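Local coordinates for M32 carboxypeptidase (Pyrococcus furiosus, PDB 1KA2), which is a metal-dependent carboxypeptidase of broad specificity that removes amino acids one after another from the C-terminus of peptides, sparing proline, glycine, aspartate and glutamate, at residues A[205-219]-A[315-329]. Residues are numbered along the deposited sequence; the frame is centred on the assembly and turned at random.
Sequences EKYEREWMERVNLWI and FVELIYPVLKENLPF
Helix 209-219 packs nearly antiparallel against helix 315-326, their axes approaching to 9.5 Å with 157° between the N-to-C directions, Trp211 level with Asn326 and Val215 with Val322. Val215 illustrates knobs-into-holes packing: its side chain enters a hole formed by Ile319, Val322, Leu323 and Asn326, and its CG2 lies 3.8 Å from Val322 CG1. One turn later Trp218, its CG turned anti to the backbone N (chi1 -173°), lays one ring face over Val322 CG2 while Ile319 CD1 meets the ring edge. Ile219 CD1 touches both Ile319 CG2 and Phe315 CZ, and the side chain of Phe315 lies about 11 Å from that of His269, a ligand of the metal.

At the other end Arg214 NE donates to Asn326 OD1 at 2.7 Å; the acceptor lies near the guanidinium plane, but the N-H...O angle of 138° makes the bond noticeably bent. The same amide gives its ND2 to Val322 O, 3.2 Å away within its own helix. Trp211 turns one face to Asn326 O and to Pro328 CD, the latter 3.6 Å from the centroid of the six-membered ring in a CH-pi contact. Replacing Trp211 by an alanine would remove the indole and is likely to leave Pro328 CD without its CH-pi partner, opening a gap beside it. Phe329 receives Glu205 CB over the centre of its ring, 3.6 Å from the centroid, while the Glu205 carboxylate reaches Tyr333 through OE2. Helix 261-278, which carries the HEXXH motif, packs on Met212 and Asn216. With both ends of its amide engaged, Asn326 is held in orientation where a largely apolar helix pair ends, and Pro328 and Phe329 extend the contact past it by CH-pi packing.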
loop_
_atom_site.group_PDB
_atom_site.type_symbol
_atom_site.label_atom_id
_atom_site.label_comp_id
_atom_site.label_asym_id
_atom_site.label_seq_id
_atom_site.Cartn_x
_atom_site.Cartn_y
_atom_site.Cartn_z
ATOM N N GLU A 205 -30.371 -18.465 -0.777
ATOM C CA GLU A 205 -30.533 -17.610 0.380
ATOM C C GLU A 205 -29.615 -16.385 0.304
ATOM O O GLU A 205 -28.397 -16.511 0.183
ATOM C CB GLU A 205 -30.262 -18.409 1.657
ATOM C CG GLU A 205 -31.205 -19.608 1.878
ATOM C CD GLU A 205 -32.680 -19.219 2.003
ATOM O OE1 GLU A 205 -32.988 -18.015 2.090
ATOM O OE2 GLU A 205 -33.543 -20.130 2.022
ATOM N N LYS A 206 -30.218 -15.202 0.355
ATOM C CA LYS A 206 -29.480 -13.947 0.314
ATOM C C LYS A 206 -29.054 -13.534 1.720
ATOM O O LYS A 206 -29.661 -13.943 2.702
ATOM C CB LYS A 206 -30.348 -12.834 -0.271
ATOM C CG LYS A 206 -30.651 -12.958 -1.749
ATOM C CD LYS A 206 -31.430 -11.738 -2.238
ATOM C CE LYS A 206 -31.656 -11.773 -3.751
ATOM N NZ LYS A 206 -32.339 -13.019 -4.208
ATOM N N TYR A 207 -28.005 -12.725 1.809
ATOM C CA TYR A 207 -27.526 -12.242 3.099
ATOM C C TYR A 207 -26.962 -10.839 2.944
ATOM O O TYR A 207 -26.600 -10.430 1.841
ATOM C CB TYR A 207 -26.446 -13.173 3.660
ATOM C CG TYR A 207 -25.169 -13.226 2.846
ATOM C CD1 TYR A 207 -24.231 -12.199 2.910
ATOM C CD2 TYR A 207 -24.913 -14.300 1.993
ATOM C CE1 TYR A 207 -23.067 -12.241 2.140
ATOM C CE2 TYR A 207 -23.763 -14.350 1.222
ATOM C CZ TYR A 207 -22.844 -13.319 1.295
ATOM O OH TYR A 207 -21.723 -13.352 0.496
ATOM N N GLU A 208 -26.909 -10.093 4.044
ATOM C CA GLU A 208 -26.348 -8.748 4.011
ATOM C C GLU A 208 -24.868 -8.874 4.384
ATOM O O GLU A 208 -24.517 -9.617 5.301
ATOM C CB GLU A 208 -27.087 -7.835 4.996
ATOM C CG GLU A 208 -28.568 -7.679 4.669
ATOM C CD GLU A 208 -29.221 -6.545 5.431
ATOM O OE1 GLU A 208 -29.180 -6.558 6.683
ATOM O OE2 GLU A 208 -29.781 -5.640 4.771
ATOM N N ARG A 209 -24.004 -8.165 3.664
ATOM C CA ARG A 209 -22.568 -8.236 3.908
ATOM C C ARG A 209 -22.134 -8.430 5.362
ATOM O O ARG A 209 -21.460 -9.404 5.687
ATOM C CB ARG A 209 -21.873 -6.997 3.342
ATOM C CG ARG A 209 -20.362 -7.027 3.514
ATOM C CD ARG A 209 -19.675 -5.982 2.656
ATOM N NE ARG A 209 -18.310 -5.740 3.113
ATOM C CZ ARG A 209 -17.445 -4.929 2.511
ATOM N NH1 ARG A 209 -17.799 -4.272 1.410
ATOM N NH2 ARG A 209 -16.228 -4.765 3.014
ATOM N N GLU A 210 -22.528 -7.513 6.235
ATOM C CA GLU A 210 -22.133 -7.595 7.634
ATOM C C GLU A 210 -22.404 -8.933 8.311
ATOM O O GLU A 210 -21.662 -9.325 9.205
ATOM C CB GLU A 210 -22.784 -6.466 8.439
ATOM C CG GLU A 210 -22.264 -5.080 8.076
ATOM C CD GLU A 210 -22.642 -4.020 9.104
ATOM O OE1 GLU A 210 -22.301 -4.202 10.291
ATOM O OE2 GLU A 210 -23.273 -3.006 8.729
ATOM N N TRP A 211 -23.455 -9.633 7.896
ATOM C CA TRP A 211 -23.767 -10.927 8.497
ATOM C C TRP A 211 -22.631 -11.929 8.298
ATOM O O TRP A 211 -22.171 -12.547 9.254
ATOM C CB TRP A 211 -25.043 -11.531 7.899
ATOM C CG TRP A 211 -26.311 -10.778 8.171
ATOM C CD1 TRP A 211 -26.481 -9.729 9.030
ATOM C CD2 TRP A 211 -27.594 -11.034 7.586
ATOM N NE1 TRP A 211 -27.790 -9.315 9.013
ATOM C CE2 TRP A 211 -28.497 -10.097 8.137
ATOM C CE3 TRP A 211 -28.070 -11.965 6.652
ATOM C CZ2 TRP A 211 -29.850 -10.062 7.782
ATOM C CZ3 TRP A 211 -29.417 -11.932 6.299
ATOM C CH2 TRP A 211 -30.289 -10.986 6.863
ATOM N N MET A 212 -22.193 -12.087 7.049
ATOM C CA MET A 212 -21.133 -13.032 6.734
ATOM C C MET A 212 -19.758 -12.579 7.175
ATOM O O MET A 212 -18.895 -13.414 7.453
ATOM C CB MET A 212 -21.114 -13.350 5.235
ATOM C CG MET A 212 -22.260 -14.249 4.810
ATOM S SD MET A 212 -22.447 -15.623 5.965
ATOM C CE MET A 212 -21.007 -16.586 5.564
ATOM N N GLU A 213 -19.536 -11.270 7.247
ATOM C CA GLU A 213 -18.225 -10.819 7.683
ATOM C C GLU A 213 -18.063 -11.138 9.169
ATOM O O GLU A 213 -16.945 -11.284 9.664
ATOM C CB GLU A 213 -17.986 -9.322 7.356
ATOM C CG GLU A 213 -18.818 -8.286 8.067
ATOM C CD GLU A 213 -18.590 -6.893 7.487
ATOM O OE1 GLU A 213 -19.022 -5.897 8.100
ATOM O OE2 GLU A 213 -17.984 -6.790 6.406
ATOM N N ARG A 214 -19.185 -11.287 9.869
ATOM C CA ARG A 214 -19.149 -11.649 11.281
ATOM C C ARG A 214 -18.788 -13.139 11.361
ATOM O O ARG A 214 -18.045 -13.567 12.247
ATOM C CB ARG A 214 -20.513 -11.406 11.952
ATOM C CG ARG A 214 -20.822 -9.940 12.278
ATOM C CD ARG A 214 -21.932 -9.815 13.330
ATOM N NE ARG A 214 -23.281 -9.748 12.772
ATOM C CZ ARG A 214 -23.801 -8.662 12.205
ATOM N NH1 ARG A 214 -23.085 -7.551 12.121
ATOM N NH2 ARG A 214 -25.038 -8.684 11.731
ATOM N N VAL A 215 -19.316 -13.926 10.427
ATOM C CA VAL A 215 -19.033 -15.357 10.398
ATOM C C VAL A 215 -17.581 -15.599 9.979
ATOM O O VAL A 215 -16.865 -16.360 10.633
ATOM C CB VAL A 215 -20.000 -16.098 9.437
ATOM C CG1 VAL A 215 -19.527 -17.516 9.208
ATOM C CG2 VAL A 215 -21.407 -16.136 10.042
ATOM N N ASN A 216 -17.141 -14.962 8.894
ATOM C CA ASN A 216 -15.756 -15.132 8.456
ATOM C C ASN A 216 -14.781 -14.722 9.567
ATOM O O ASN A 216 -13.827 -15.445 9.852
ATOM C CB ASN A 216 -15.458 -14.317 7.182
ATOM C CG ASN A 216 -16.046 -14.953 5.922
ATOM O OD1 ASN A 216 -16.236 -16.172 5.862
ATOM N ND2 ASN A 216 -16.323 -14.131 4.907
ATOM N N LEU A 217 -15.026 -13.569 10.190
ATOM C CA LEU A 217 -14.163 -13.079 11.269
ATOM C C LEU A 217 -14.044 -14.126 12.390
ATOM O O LEU A 217 -12.948 -14.408 12.885
ATOM C CB LEU A 217 -14.731 -11.785 11.864
ATOM C CG LEU A 217 -13.759 -10.767 12.487
ATOM C CD1 LEU A 217 -14.485 -9.987 13.602
ATOM C CD2 LEU A 217 -12.527 -11.463 13.052
ATOM N N TRP A 218 -15.184 -14.691 12.781
ATOM C CA TRP A 218 -15.231 -15.691 13.840
ATOM C C TRP A 218 -14.419 -16.926 13.468
ATOM O O TRP A 218 -13.710 -17.488 14.305
ATOM C CB TRP A 218 -16.676 -16.113 14.098
ATOM C CG TRP A 218 -16.857 -17.029 15.280
ATOM C CD1 TRP A 218 -17.064 -16.657 16.582
ATOM C CD2 TRP A 218 -16.910 -18.462 15.261
ATOM N NE1 TRP A 218 -17.250 -17.765 17.369
ATOM C CE2 TRP A 218 -17.164 -18.888 16.588
ATOM C CE3 TRP A 218 -16.772 -19.427 14.255
ATOM C CZ2 TRP A 218 -17.285 -20.240 16.935
ATOM C CZ3 TRP A 218 -16.891 -20.774 14.598
ATOM C CH2 TRP A 218 -17.147 -21.166 15.930
ATOM N N ILE A 219 -14.532 -17.356 12.218
ATOM C CA ILE A 219 -13.793 -18.530 11.781
ATOM C C ILE A 219 -12.290 -18.249 11.791
ATOM O O ILE A 219 -11.496 -19.075 12.257
ATOM C CB ILE A 219 -14.231 -18.975 10.370
ATOM C CG1 ILE A 219 -15.678 -19.468 10.422
ATOM C CG2 ILE A 219 -13.295 -20.065 9.844
ATOM C CD1 ILE A 219 -16.222 -19.958 9.091
ATOM N N PHE A 315 -16.191 -29.446 10.690
ATOM C CA PHE A 315 -16.083 -27.998 10.512
ATOM C C PHE A 315 -17.497 -27.408 10.460
ATOM O O PHE A 315 -17.756 -26.323 10.972
ATOM C CB PHE A 315 -15.311 -27.657 9.219
ATOM C CG PHE A 315 -15.082 -26.178 9.027
ATOM C CD1 PHE A 315 -14.096 -25.515 9.752
ATOM C CD2 PHE A 315 -15.905 -25.441 8.180
ATOM C CE1 PHE A 315 -13.940 -24.134 9.651
ATOM C CE2 PHE A 315 -15.761 -24.061 8.066
ATOM C CZ PHE A 315 -14.769 -23.402 8.809
ATOM N N VAL A 316 -18.420 -28.151 9.864
ATOM C CA VAL A 316 -19.803 -27.705 9.759
ATOM C C VAL A 316 -20.468 -27.592 11.133
ATOM O O VAL A 316 -21.213 -26.637 11.395
ATOM C CB VAL A 316 -20.634 -28.656 8.853
ATOM C CG1 VAL A 316 -22.136 -28.428 9.088
ATOM C CG2 VAL A 316 -20.250 -28.410 7.382
ATOM N N GLU A 317 -20.223 -28.580 11.996
ATOM C CA GLU A 317 -20.793 -28.575 13.346
ATOM C C GLU A 317 -20.208 -27.425 14.149
ATOM O O GLU A 317 -20.916 -26.766 14.893
ATOM C CB GLU A 317 -20.511 -29.892 14.070
ATOM C CG GLU A 317 -21.237 -31.088 13.490
ATOM C CD GLU A 317 -20.793 -32.409 14.103
ATOM O OE1 GLU A 317 -21.337 -33.463 13.695
ATOM O OE2 GLU A 317 -19.905 -32.384 14.984
ATOM N N LEU A 318 -18.914 -27.183 13.973
ATOM C CA LEU A 318 -18.210 -26.108 14.666
ATOM C C LEU A 318 -18.732 -24.709 14.357
ATOM O O LEU A 318 -18.828 -23.857 15.241
ATOM C CB LEU A 318 -16.724 -26.161 14.309
ATOM C CG LEU A 318 -15.911 -24.929 14.732
ATOM C CD1 LEU A 318 -15.937 -24.803 16.262
ATOM C CD2 LEU A 318 -14.479 -25.054 14.197
ATOM N N ILE A 319 -19.053 -24.476 13.089
ATOM C CA ILE A 319 -19.532 -23.172 12.633
ATOM C C ILE A 319 -21.057 -23.034 12.659
ATOM O O ILE A 319 -21.599 -21.917 12.664
ATOM C CB ILE A 319 -19.053 -22.904 11.186
ATOM C CG1 ILE A 319 -17.604 -23.359 11.027
ATOM C CG2 ILE A 319 -19.170 -21.420 10.850
ATOM C CD1 ILE A 319 -16.644 -22.792 12.047
ATOM N N TYR A 320 -21.743 -24.174 12.678
ATOM C CA TYR A 320 -23.201 -24.198 12.667
ATOM C C TYR A 320 -23.855 -23.170 13.596
ATOM O O TYR A 320 -24.697 -22.382 13.165
ATOM C CB TYR A 320 -23.717 -25.608 13.007
ATOM C CG TYR A 320 -25.214 -25.717 12.910
ATOM C CD1 TYR A 320 -25.859 -25.544 11.687
ATOM C CD2 TYR A 320 -25.995 -25.928 14.048
ATOM C CE1 TYR A 320 -27.240 -25.571 11.596
ATOM C CE2 TYR A 320 -27.383 -25.958 13.968
ATOM C CZ TYR A 320 -27.998 -25.776 12.737
ATOM O OH TYR A 320 -29.370 -25.790 12.634
ATOM N N PRO A 321 -23.476 -23.161 14.883
ATOM C CA PRO A 321 -24.099 -22.182 15.781
ATOM C C PRO A 321 -23.898 -20.728 15.353
ATOM O O PRO A 321 -24.797 -19.897 15.507
ATOM C CB PRO A 321 -23.478 -22.508 17.145
ATOM C CG PRO A 321 -22.196 -23.218 16.803
ATOM C CD PRO A 321 -22.568 -24.058 15.617
ATOM N N VAL A 322 -22.725 -20.433 14.801
ATOM C CA VAL A 322 -22.407 -19.087 14.348
ATOM C C VAL A 322 -23.265 -18.694 13.155
ATOM O O VAL A 322 -23.662 -17.535 13.013
ATOM C CB VAL A 322 -20.929 -18.978 13.961
ATOM C CG1 VAL A 322 -20.620 -17.574 13.468
ATOM C CG2 VAL A 322 -20.070 -19.323 15.166
ATOM N N LEU A 323 -23.539 -19.667 12.293
ATOM C CA LEU A 323 -24.371 -19.432 11.121
ATOM C C LEU A 323 -25.789 -19.074 11.581
ATOM O O LEU A 323 -26.426 -18.174 11.034
ATOM C CB LEU A 323 -24.410 -20.691 10.238
ATOM C CG LEU A 323 -23.138 -21.126 9.502
ATOM C CD1 LEU A 323 -23.450 -22.349 8.635
ATOM C CD2 LEU A 323 -22.616 -19.989 8.630
ATOM N N LYS A 324 -26.272 -19.793 12.592
ATOM C CA LYS A 324 -27.607 -19.570 13.143
ATOM C C LYS A 324 -27.730 -18.189 13.790
ATOM O O LYS A 324 -28.742 -17.509 13.627
ATOM C CB LYS A 324 -27.938 -20.648 14.185
ATOM C CG LYS A 324 -28.109 -22.060 13.620
ATOM C CD LYS A 324 -29.422 -22.210 12.857
ATOM C CE LYS A 324 -30.629 -22.139 13.783
ATOM N NZ LYS A 324 -30.626 -23.248 14.782
ATOM N N GLU A 325 -26.699 -17.782 14.523
ATOM C CA GLU A 325 -26.698 -16.481 15.195
ATOM C C GLU A 325 -26.779 -15.298 14.237
ATOM O O GLU A 325 -27.501 -14.337 14.488
ATOM C CB GLU A 325 -25.430 -16.318 16.041
ATOM C CG GLU A 325 -25.410 -17.092 17.346
ATOM C CD GLU A 325 -24.082 -16.952 18.077
ATOM O OE1 GLU A 325 -23.629 -15.798 18.287
ATOM O OE2 GLU A 325 -23.496 -17.998 18.442
ATOM N N ASN A 326 -26.042 -15.382 13.135
ATOM C CA ASN A 326 -25.976 -14.295 12.169
ATOM C C ASN A 326 -26.844 -14.390 10.921
ATOM O O ASN A 326 -27.055 -13.385 10.242
ATOM C CB ASN A 326 -24.519 -14.102 11.754
ATOM C CG ASN A 326 -23.658 -13.580 12.888
ATOM O OD1 ASN A 326 -23.638 -12.379 13.161
ATOM N ND2 ASN A 326 -22.952 -14.482 13.564
ATOM N N LEU A 327 -27.345 -15.580 10.606
ATOM C CA LEU A 327 -28.169 -15.735 9.412
ATOM C C LEU A 327 -29.610 -16.131 9.751
ATOM O O LEU A 327 -29.868 -17.251 10.207
ATOM C CB LEU A 327 -27.531 -16.770 8.488
ATOM C CG LEU A 327 -26.047 -16.532 8.164
ATOM C CD1 LEU A 327 -25.511 -17.704 7.359
ATOM C CD2 LEU A 327 -25.870 -15.229 7.394
ATOM N N PRO A 328 -30.569 -15.209 9.529
ATOM C CA PRO A 328 -31.993 -15.435 9.806
ATOM C C PRO A 328 -32.549 -16.659 9.093
ATOM O O PRO A 328 -33.215 -17.492 9.704
ATOM C CB PRO A 328 -32.652 -14.148 9.314
ATOM C CG PRO A 328 -31.593 -13.123 9.556
ATOM C CD PRO A 328 -30.350 -13.830 9.057
ATOM N N PHE A 329 -32.269 -16.760 7.796
ATOM C CA PHE A 329 -32.750 -17.877 6.995
ATOM C C PHE A 329 -32.195 -19.219 7.450
ATOM O O PHE A 329 -32.600 -20.264 6.937
ATOM C CB PHE A 329 -32.418 -17.644 5.522
ATOM C CG PHE A 329 -30.955 -17.456 5.253
ATOM C CD1 PHE A 329 -30.086 -18.542 5.260
ATOM C CD2 PHE A 329 -30.452 -16.192 4.978
ATOM C CE1 PHE A 329 -28.739 -18.367 4.994
ATOM C CE2 PHE A 329 -29.108 -16.006 4.713
ATOM C CZ PHE A 329 -28.250 -17.097 4.719
#